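Local atomic coordinates of dihydroorotase (Saccharomyces cerevisiae S288C, PDB entry 6L0A), a protein that catalyses the reversible interconversion of N-carbamoyl-L-aspartate and dihydroorotate in de novo pyrimidine synthesis, using two zinc ions per subunit. Residues F124-G138 with L167-H180. Residues are numbered along the deposited sequence; the frame is centred on the assembly and turned at random.
Sequences FKAMQEENLVLNLHG and LHNDFPNLKIILEH. With ZN (zinc ion), chain L.
His137 and His180 meet at one zinc ion, bound by His137 ND1 at 2.4 Å and by His180 NE2 at 2.1 Å; Lys98 is a further ligand, consistent with a carbamate bridging two metals. The imidazoles form an offset edge-to-face pair with planes at 73°, His180 CE1 lying 3.3 Å above the His137 ring plane, toward its rim. The close ND1 and NE2 atoms share the metal, not a hydrogen bond. His137 and His180 also touch the bound malate.

Just behind the metal, Asn135 ND2 donates to Glu179 OE2 (2.8 Å), reaching that oxygen on its anti side, somewhat out of the carboxylate plane. Asn135 OD1 is bonded to Tyr39, while Glu179 OE1 meets Thr208 and His14, a ligand of the other zinc. Farther back, strands 133-136 and 175-178 pair in parallel: Leu134 N donates to Lys175 O (2.8 Å), Ile177 N to Leu134 O, Leu136 N to Ile177 O and Glu179 N to Leu136 O. Leu136 CD1 packs on Ile176 CG2 at 3.6 Å and also touches Leu167 of helix 156-170, the crossover of this beta-alpha-beta unit in the TIM-barrel-type fold.

At the far end, Phe124 CB sits over the Phe171 face, 3.6 Å from its centroid. With CG anti to the backbone N (chi1 -173°) and an extended chain beyond it, Gln128 reaches the 171-174 turn, where OE1 accepts Asn173 N at 3.0 Å (N-H...O 144°).

Since ND1 of His137 is committed to zinc, its NE2 serves the hydrogen bond to Glu139; such a carboxylate contact would probably strengthen ND1 as a donor to the metal. Glu179, held by Asn135, in turn holds His14, consistent with this strand pair positioning ligands of both metals.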
loop_
_atom_site.group_PDB
_atom_site.type_symbol
_atom_site.label_atom_id
_atom_site.label_comp_id
_atom_site.label_asym_id
_atom_site.label_seq_id
_atom_site.Cartn_x
_atom_site.Cartn_y
_atom_site.Cartn_z
ATOM N N PHE C 124 -17.423 -29.507 5.396
ATOM C CA PHE C 124 -17.605 -28.918 6.723
ATOM C C PHE C 124 -18.399 -29.839 7.643
ATOM O O PHE C 124 -18.138 -29.887 8.854
ATOM C CB PHE C 124 -18.302 -27.558 6.614
ATOM C CG PHE C 124 -17.571 -26.563 5.757
ATOM C CD1 PHE C 124 -16.192 -26.626 5.613
ATOM C CD2 PHE C 124 -18.260 -25.565 5.091
ATOM C CE1 PHE C 124 -15.512 -25.702 4.828
ATOM C CE2 PHE C 124 -17.581 -24.636 4.283
ATOM C CZ PHE C 124 -16.211 -24.707 4.160
ATOM N N LYS C 125 -19.368 -30.577 7.092
ATOM C CA LYS C 125 -20.096 -31.540 7.911
ATOM C C LYS C 125 -19.164 -32.625 8.431
ATOM O O LYS C 125 -19.224 -32.994 9.610
ATOM C CB LYS C 125 -21.252 -32.149 7.106
ATOM C CG LYS C 125 -22.326 -32.888 7.933
ATOM C CD LYS C 125 -22.690 -32.184 9.260
ATOM C CE LYS C 125 -23.265 -30.764 9.100
ATOM N NZ LYS C 125 -24.585 -30.656 8.403
ATOM N N ALA C 126 -18.273 -33.129 7.573
ATOM C CA ALA C 126 -17.308 -34.136 8.013
ATOM C C ALA C 126 -16.344 -33.559 9.046
ATOM O O ALA C 126 -16.065 -34.192 10.072
ATOM C CB ALA C 126 -16.549 -34.695 6.806
ATOM N N MET C 127 -15.837 -32.346 8.803
ATOM C CA MET C 127 -14.980 -31.701 9.796
ATOM C C MET C 127 -15.685 -31.563 11.137
ATOM O O MET C 127 -15.081 -31.795 12.193
ATOM C CB MET C 127 -14.538 -30.324 9.297
ATOM C CG MET C 127 -13.605 -30.390 8.115
ATOM S SD MET C 127 -13.226 -28.740 7.501
ATOM C CE MET C 127 -12.301 -28.132 8.918
ATOM N N GLN C 128 -16.955 -31.143 11.118
ATOM C CA GLN C 128 -17.696 -30.947 12.363
ATOM C C GLN C 128 -17.805 -32.254 13.141
ATOM O O GLN C 128 -17.603 -32.285 14.362
ATOM C CB GLN C 128 -19.083 -30.375 12.054
ATOM C CG GLN C 128 -19.900 -29.967 13.281
ATOM C CD GLN C 128 -21.182 -29.223 12.914
ATOM O OE1 GLN C 128 -21.438 -28.116 13.407
ATOM N NE2 GLN C 128 -21.995 -29.829 12.050
ATOM N N GLU C 129 -18.099 -33.347 12.443
ATOM C CA GLU C 129 -18.202 -34.640 13.109
ATOM C C GLU C 129 -16.866 -35.095 13.683
ATOM O O GLU C 129 -16.839 -35.840 14.668
ATOM C CB GLU C 129 -18.734 -35.682 12.131
ATOM C CG GLU C 129 -20.177 -35.471 11.723
ATOM C CD GLU C 129 -20.565 -36.317 10.528
ATOM O OE1 GLU C 129 -19.695 -37.056 10.011
ATOM O OE2 GLU C 129 -21.735 -36.242 10.097
ATOM N N GLU C 130 -15.751 -34.665 13.097
ATOM C CA GLU C 130 -14.439 -35.116 13.542
ATOM C C GLU C 130 -13.767 -34.134 14.491
ATOM O O GLU C 130 -12.625 -34.373 14.900
ATOM C CB GLU C 130 -13.528 -35.382 12.335
ATOM C CG GLU C 130 -14.011 -36.476 11.382
ATOM C CD GLU C 130 -13.830 -37.890 11.934
ATOM O OE1 GLU C 130 -13.308 -38.048 13.064
ATOM O OE2 GLU C 130 -14.217 -38.847 11.230
ATOM N N ASN C 131 -14.451 -33.042 14.854
ATOM C CA ASN C 131 -13.918 -32.027 15.763
ATOM C C ASN C 131 -12.627 -31.412 15.219
ATOM O O ASN C 131 -11.682 -31.148 15.965
ATOM C CB ASN C 131 -13.702 -32.587 17.173
ATOM C CG ASN C 131 -13.640 -31.487 18.234
ATOM O OD1 ASN C 131 -14.090 -30.358 18.002
ATOM N ND2 ASN C 131 -13.075 -31.810 19.398
ATOM N N LEU C 132 -12.590 -31.183 13.910
ATOM C CA LEU C 132 -11.480 -30.504 13.259
ATOM C C LEU C 132 -11.767 -29.007 13.185
ATOM O O LEU C 132 -12.922 -28.577 13.189
ATOM C CB LEU C 132 -11.250 -31.060 11.853
ATOM C CG LEU C 132 -10.807 -32.520 11.672
ATOM C CD1 LEU C 132 -10.824 -32.908 10.206
ATOM C CD2 LEU C 132 -9.400 -32.741 12.257
ATOM N N VAL C 133 -10.693 -28.209 13.106
ATOM C CA VAL C 133 -10.811 -26.751 13.104
ATOM C C VAL C 133 -10.883 -26.272 11.663
ATOM O O VAL C 133 -10.131 -26.745 10.814
ATOM C CB VAL C 133 -9.620 -26.108 13.842
ATOM C CG1 VAL C 133 -9.648 -24.586 13.680
ATOM C CG2 VAL C 133 -9.611 -26.518 15.316
ATOM N N LEU C 134 -11.794 -25.347 11.370
ATOM C CA LEU C 134 -11.849 -24.730 10.049
ATOM C C LEU C 134 -11.169 -23.369 10.159
ATOM O O LEU C 134 -11.668 -22.484 10.855
ATOM C CB LEU C 134 -13.289 -24.593 9.556
ATOM C CG LEU C 134 -13.462 -23.774 8.274
ATOM C CD1 LEU C 134 -12.752 -24.449 7.097
ATOM C CD2 LEU C 134 -14.949 -23.545 7.970
ATOM N N ASN C 135 -10.022 -23.215 9.489
ATOM C CA ASN C 135 -9.254 -21.974 9.495
ATOM C C ASN C 135 -9.619 -21.161 8.264
ATOM O O ASN C 135 -9.510 -21.653 7.146
ATOM C CB ASN C 135 -7.756 -22.263 9.478
ATOM C CG ASN C 135 -7.352 -23.304 10.497
ATOM O OD1 ASN C 135 -7.244 -24.488 10.180
ATOM N ND2 ASN C 135 -7.087 -22.861 11.711
ATOM N N LEU C 136 -10.008 -19.909 8.467
ATOM C CA LEU C 136 -10.451 -19.060 7.376
ATOM C C LEU C 136 -9.470 -17.909 7.187
ATOM O O LEU C 136 -9.199 -17.168 8.134
ATOM C CB LEU C 136 -11.848 -18.516 7.659
ATOM C CG LEU C 136 -12.948 -19.564 7.843
ATOM C CD1 LEU C 136 -14.234 -18.888 8.255
ATOM C CD2 LEU C 136 -13.130 -20.362 6.549
ATOM N N HIS C 137 -8.933 -17.774 5.980
ATOM C CA HIS C 137 -8.376 -16.501 5.534
ATOM C C HIS C 137 -9.576 -15.672 5.112
ATOM O O HIS C 137 -10.094 -15.824 4.003
ATOM C CB HIS C 137 -7.385 -16.681 4.390
ATOM C CG HIS C 137 -6.731 -15.403 3.971
ATOM N ND1 HIS C 137 -5.363 -15.210 4.022
ATOM C CD2 HIS C 137 -7.260 -14.242 3.513
ATOM C CE1 HIS C 137 -5.079 -13.991 3.599
ATOM N NE2 HIS C 137 -6.210 -13.381 3.284
ATOM N N GLY C 138 -10.072 -14.847 6.026
ATOM C CA GLY C 138 -11.332 -14.179 5.794
ATOM C C GLY C 138 -11.245 -12.904 4.977
ATOM O O GLY C 138 -11.356 -11.806 5.530
ATOM N N LEU C 167 -21.413 -19.361 8.156
ATOM C CA LEU C 167 -20.783 -20.656 8.419
ATOM C C LEU C 167 -20.962 -21.064 9.874
ATOM O O LEU C 167 -21.225 -22.235 10.172
ATOM C CB LEU C 167 -19.289 -20.616 8.057
ATOM C CG LEU C 167 -18.904 -20.526 6.581
ATOM C CD1 LEU C 167 -17.381 -20.358 6.443
ATOM C CD2 LEU C 167 -19.387 -21.743 5.787
ATOM N N HIS C 168 -20.811 -20.111 10.797
ATOM C CA HIS C 168 -20.984 -20.401 12.217
ATOM C C HIS C 168 -22.426 -20.799 12.524
ATOM O O HIS C 168 -22.668 -21.736 13.293
ATOM C CB HIS C 168 -20.559 -19.182 13.031
ATOM C CG HIS C 168 -20.855 -19.278 14.497
ATOM N ND1 HIS C 168 -20.468 -20.352 15.271
ATOM C CD2 HIS C 168 -21.476 -18.414 15.335
ATOM C CE1 HIS C 168 -20.849 -20.149 16.521
ATOM N NE2 HIS C 168 -21.461 -18.978 16.586
ATOM N N ASN C 169 -23.391 -20.109 11.915
ATOM C CA ASN C 169 -24.793 -20.478 12.092
ATOM C C ASN C 169 -25.077 -21.872 11.536
ATOM O O ASN C 169 -25.723 -22.694 12.198
ATOM C CB ASN C 169 -25.689 -19.437 11.423
ATOM C CG ASN C 169 -27.144 -19.580 11.827
ATOM O OD1 ASN C 169 -27.507 -19.352 12.983
ATOM N ND2 ASN C 169 -27.983 -19.977 10.878
ATOM N N ASP C 170 -24.593 -22.162 10.320
ATOM C CA ASP C 170 -24.911 -23.421 9.645
ATOM C C ASP C 170 -24.158 -24.617 10.211
ATOM O O ASP C 170 -24.566 -25.760 9.965
ATOM C CB ASP C 170 -24.613 -23.318 8.151
ATOM C CG ASP C 170 -25.607 -22.456 7.427
ATOM O OD1 ASP C 170 -26.554 -21.982 8.088
ATOM O OD2 ASP C 170 -25.435 -22.246 6.205
ATOM N N PHE C 171 -23.064 -24.395 10.938
ATOM C CA PHE C 171 -22.280 -25.475 11.538
ATOM C C PHE C 171 -21.942 -25.080 12.967
ATOM O O PHE C 171 -20.785 -24.786 13.288
ATOM C CB PHE C 171 -21.016 -25.768 10.726
ATOM C CG PHE C 171 -21.290 -26.240 9.328
ATOM C CD1 PHE C 171 -21.361 -25.340 8.282
ATOM C CD2 PHE C 171 -21.494 -27.590 9.063
ATOM C CE1 PHE C 171 -21.619 -25.768 6.993
ATOM C CE2 PHE C 171 -21.756 -28.030 7.771
ATOM C CZ PHE C 171 -21.813 -27.120 6.733
ATOM N N PRO C 172 -22.935 -25.093 13.865
ATOM C CA PRO C 172 -22.754 -24.462 15.185
ATOM C C PRO C 172 -21.785 -25.187 16.111
ATOM O O PRO C 172 -21.346 -24.585 17.098
ATOM C CB PRO C 172 -24.175 -24.463 15.765
ATOM C CG PRO C 172 -24.820 -25.650 15.123
ATOM C CD PRO C 172 -24.271 -25.702 13.721
ATOM N N ASN C 173 -21.436 -26.442 15.838
ATOM C CA ASN C 173 -20.486 -27.177 16.663
ATOM C C ASN C 173 -19.077 -27.170 16.092
ATOM O O ASN C 173 -18.160 -27.706 16.728
ATOM C CB ASN C 173 -20.950 -28.624 16.855
ATOM C CG ASN C 173 -22.247 -28.717 17.634
ATOM O OD1 ASN C 173 -22.446 -28.005 18.620
ATOM N ND2 ASN C 173 -23.143 -29.593 17.188
ATOM N N LEU C 174 -18.883 -26.571 14.920
ATOM C CA LEU C 174 -17.579 -26.549 14.267
ATOM C C LEU C 174 -16.702 -25.460 14.874
ATOM O O LEU C 174 -17.121 -24.306 14.982
ATOM C CB LEU C 174 -17.765 -26.321 12.765
ATOM C CG LEU C 174 -16.551 -26.183 11.845
ATOM C CD1 LEU C 174 -15.732 -27.460 11.879
ATOM C CD2 LEU C 174 -16.981 -25.848 10.416
ATOM N N LYS C 175 -15.483 -25.824 15.271
ATOM C CA LYS C 175 -14.506 -24.819 15.667
ATOM C C LYS C 175 -14.031 -24.070 14.426
ATOM O O LYS C 175 -13.591 -24.684 13.447
ATOM C CB LYS C 175 -13.327 -25.479 16.389
ATOM C CG LYS C 175 -13.656 -25.925 17.812
ATOM C CD LYS C 175 -12.414 -26.372 18.580
ATOM C CE LYS C 175 -12.043 -27.826 18.294
ATOM N NZ LYS C 175 -10.891 -28.300 19.133
ATOM N N ILE C 176 -14.157 -22.745 14.447
ATOM C CA ILE C 176 -13.797 -21.903 13.312
ATOM C C ILE C 176 -12.880 -20.798 13.809
ATOM O O ILE C 176 -13.143 -20.180 14.847
ATOM C CB ILE C 176 -15.038 -21.298 12.626
ATOM C CG1 ILE C 176 -15.965 -22.379 12.084
ATOM C CG2 ILE C 176 -14.632 -20.358 11.488
ATOM C CD1 ILE C 176 -17.288 -21.812 11.574
ATOM N N ILE C 177 -11.813 -20.532 13.068
ATOM C CA ILE C 177 -10.917 -19.438 13.402
ATOM C C ILE C 177 -10.898 -18.443 12.257
ATOM O O ILE C 177 -10.630 -18.810 11.108
ATOM C CB ILE C 177 -9.488 -19.917 13.704
ATOM C CG1 ILE C 177 -9.482 -20.908 14.869
ATOM C CG2 ILE C 177 -8.600 -18.707 14.034
ATOM C CD1 ILE C 177 -8.107 -21.455 15.187
ATOM N N LEU C 178 -11.165 -17.186 12.576
ATOM C CA LEU C 178 -10.882 -16.094 11.652
ATOM C C LEU C 178 -9.405 -15.757 11.822
ATOM O O LEU C 178 -9.016 -15.084 12.775
ATOM C CB LEU C 178 -11.785 -14.900 11.943
ATOM C CG LEU C 178 -11.719 -13.733 10.947
ATOM C CD1 LEU C 178 -12.038 -14.160 9.516
ATOM C CD2 LEU C 178 -12.638 -12.603 11.389
ATOM N N GLU C 179 -8.574 -16.265 10.912
ATOM C CA GLU C 179 -7.135 -16.119 11.041
ATOM C C GLU C 179 -6.713 -14.666 10.828
ATOM O O GLU C 179 -7.374 -13.901 10.125
ATOM C CB GLU C 179 -6.416 -17.021 10.032
ATOM C CG GLU C 179 -6.669 -18.522 10.233
ATOM C CD GLU C 179 -6.003 -19.060 11.488
ATOM O OE1 GLU C 179 -5.053 -18.411 11.968
ATOM O OE2 GLU C 179 -6.415 -20.134 11.999
ATOM N N HIS C 180 -5.583 -14.306 11.439
ATOM C CA HIS C 180 -4.951 -12.989 11.326
ATOM C C HIS C 180 -5.915 -11.835 11.076
ATOM O O HIS C 180 -5.896 -11.225 9.995
ATOM C CB HIS C 180 -3.858 -13.013 10.236
ATOM C CG HIS C 180 -4.231 -13.737 8.973
ATOM N ND1 HIS C 180 -5.393 -13.486 8.275
ATOM C CD2 HIS C 180 -3.565 -14.681 8.265
ATOM C CE1 HIS C 180 -5.438 -14.262 7.205
ATOM N NE2 HIS C 180 -4.340 -14.997 7.174
HETATM ZN ZN ZN L . -3.403 -15.504 5.320
HETATM O O HOH W 1 -16.908 -30.023 15.750
HETATM O O HOH W 2 -14.593 -28.582 15.367
HETATM O O HOH W 3 -8.939 -30.133 17.775
HETATM O O HOH W 4 -8.596 -13.729 7.844
#